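Local coordinates for protein putative transcriptional coactivator P15 (Enterobacteria phage t5, PDB 4BG7) that probably binds DNA as a phage homologue of the eukaryotic transcription coactivator PC4 and is implicated in recombination-dependent DNA replication, at residues Gln79-Glu83 and Ser84-His88. Residues are numbered along the deposited sequence; the frame is centred on the assembly and turned at random.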
loop_
_atom_site.group_PDB
_atom_site.type_symbol
_atom_site.label_atom_id
_atom_site.label_comp_id
_atom_site.label_asym_id
_atom_site.label_seq_id
_atom_site.Cartn_x
_atom_site.Cartn_y
_atom_site.Cartn_z
ATOM N N GLN A 79 -9.701 1.691 -9.425
ATOM C CA GLN A 79 -9.957 2.707 -10.425
ATOM C C GLN A 79 -8.774 2.880 -11.390
ATOM O O GLN A 79 -8.958 3.068 -12.605
ATOM C CB GLN A 79 -10.245 4.055 -9.805
ATOM C CG GLN A 79 -10.377 5.159 -10.840
ATOM C CD GLN A 79 -11.098 6.363 -10.330
ATOM O OE1 GLN A 79 -12.234 6.259 -9.837
ATOM N NE2 GLN A 79 -10.431 7.534 -10.408
ATOM N N ILE A 80 -7.570 2.901 -10.829
ATOM C CA ILE A 80 -6.370 3.095 -11.620
ATOM C C ILE A 80 -6.284 1.894 -12.553
ATOM O O ILE A 80 -5.968 2.053 -13.762
ATOM C CB ILE A 80 -5.084 3.285 -10.719
ATOM C CG1 ILE A 80 -5.096 4.709 -10.139
ATOM C CG2 ILE A 80 -3.821 2.997 -11.551
ATOM C CD1 ILE A 80 -4.082 4.992 -9.041
ATOM N N LEU A 81 -6.559 0.706 -12.033
ATOM C CA LEU A 81 -6.501 -0.485 -12.858
ATOM C C LEU A 81 -7.529 -0.463 -13.994
ATOM O O LEU A 81 -7.220 -0.903 -15.129
ATOM C CB LEU A 81 -6.587 -1.767 -12.062
ATOM C CG LEU A 81 -5.413 -2.001 -11.037
ATOM C CD1 LEU A 81 -5.777 -3.226 -10.219
ATOM C CD2 LEU A 81 -4.064 -2.164 -11.737
ATOM N N SER A 82 -8.742 0.002 -13.692
ATOM C CA SER A 82 -9.810 0.151 -14.735
ATOM C C SER A 82 -9.425 1.098 -15.842
ATOM O O SER A 82 -9.574 0.780 -17.010
ATOM C CB SER A 82 -11.092 0.709 -14.073
ATOM O OG SER A 82 -11.560 -0.348 -13.259
ATOM N N GLU A 83 -8.967 2.292 -15.473
ATOM C CA GLU A 83 -8.482 3.256 -16.449
ATOM C C GLU A 83 -7.341 2.693 -17.327
ATOM O O GLU A 83 -7.290 2.924 -18.540
ATOM C CB GLU A 83 -8.079 4.517 -15.755
ATOM C CG GLU A 83 -9.307 5.320 -15.401
ATOM C CD GLU A 83 -8.982 6.518 -14.547
ATOM O OE1 GLU A 83 -8.105 7.317 -14.961
ATOM O OE2 GLU A 83 -9.597 6.649 -13.455
ATOM N N SER A 84 -6.479 1.881 -16.722
ATOM C CA SER A 84 -5.501 1.099 -17.477
ATOM C C SER A 84 -6.110 -0.070 -18.231
ATOM O O SER A 84 -5.408 -0.715 -18.992
ATOM C CB SER A 84 -4.424 0.598 -16.539
ATOM O OG SER A 84 -3.823 1.758 -15.935
ATOM N N GLU A 85 -7.393 -0.360 -18.010
ATOM C CA GLU A 85 -8.101 -1.467 -18.706
ATOM C C GLU A 85 -7.506 -2.837 -18.444
ATOM O O GLU A 85 -7.538 -3.770 -19.296
ATOM C CB GLU A 85 -8.193 -1.171 -20.236
ATOM C CG GLU A 85 -8.733 0.249 -20.448
ATOM C CD GLU A 85 -8.957 0.582 -21.893
ATOM O OE1 GLU A 85 -8.496 -0.199 -22.719
ATOM O OE2 GLU A 85 -9.611 1.591 -22.187
ATOM N N VAL A 86 -6.974 -3.034 -17.244
ATOM C CA VAL A 86 -6.453 -4.352 -16.895
ATOM C C VAL A 86 -7.112 -4.980 -15.633
ATOM O O VAL A 86 -6.643 -5.943 -15.115
ATOM C CB VAL A 86 -4.918 -4.233 -16.693
ATOM C CG1 VAL A 86 -4.590 -3.314 -15.526
ATOM C CG2 VAL A 86 -4.308 -5.583 -16.489
ATOM N N LEU A 87 -8.151 -4.377 -15.087
ATOM C CA LEU A 87 -8.642 -4.883 -13.777
ATOM C C LEU A 87 -9.016 -6.356 -13.743
ATOM O O LEU A 87 -8.657 -7.146 -12.812
ATOM C CB LEU A 87 -9.789 -4.026 -13.313
ATOM C CG LEU A 87 -10.383 -4.417 -11.947
ATOM C CD1 LEU A 87 -9.311 -4.353 -10.850
ATOM C CD2 LEU A 87 -11.462 -3.402 -11.701
ATOM N N HIS A 88 -9.718 -6.821 -14.781
ATOM C CA HIS A 88 -10.071 -8.245 -14.804
ATOM C C HIS A 88 -8.880 -9.182 -14.772
ATOM O O HIS A 88 -8.900 -10.181 -14.082
ATOM C CB HIS A 88 -10.952 -8.544 -16.045
ATOM C CG HIS A 88 -11.268 -10.006 -16.221
ATOM N ND1 HIS A 88 -12.435 -10.543 -15.835
ATOM C CD2 HIS A 88 -10.515 -11.057 -16.797
ATOM C CE1 HIS A 88 -12.454 -11.867 -16.116
ATOM N NE2 HIS A 88 -11.263 -12.190 -16.706
HETATM O O HOH W 1 -4.435 4.078 -14.928
HETATM O O HOH W 2 -10.131 -2.635 -16.540
#
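Leu-81 and Leu-87 meet where the chain turns from helix 67-83 into helix 87-98; the first helix ends in a Schellman motif and Val-86 is the N-cap of the second. The evidence for the motif is the positive phi of Glu-85 (61°) together with two bonds back into the last turn. Val-86 N donates to Leu-81 O, 3.0 Å away and nearly straight at the hydrogen (168°), and Glu-85 N donates to Ser-82 O at 2.7 Å; this last donor stands above the carbonyl plane rather than on a lone pair. Ser-84 N still makes the regular helical hydrogen bond to Ile-80 O.

The two leucine side chains cross at about a right angle, with Leu-81 CD1 3.8 Å from Leu-87 CD1; that same Leu-87 methyl also lies against Leu-81 CB. With CG turned away from its own N (chi1 -179°), the Leu-87 side chain runs alongside the end of the first helix, and its two methyls divide their contacts: CD1 goes to Leu-81, while CD2 sits 3.4 Å from Ser-82 OG. That hydroxyl is already hydrogen-bonded to Thr-78 O of the preceding turn. Val-86 approaches Leu-81 obliquely, CG1 touching CD2 at 4.0 Å and also coming near Leu-81 O. Tyr-65 of the second subunit packs on Leu-81 and Ile-80, and Leu-67 of that subunit on Val-86, so the corner forms part of the dimer interface.

Ser-84 adds a polar link to the same subunit: its OG is hydrogen-bonded to Tyr-65 OH of the second subunit. A water links this serine hydroxyl to the helix end: it lies 2.6 Å from Ser-84 OG and donates to Ile-80 O at 2.8 Å.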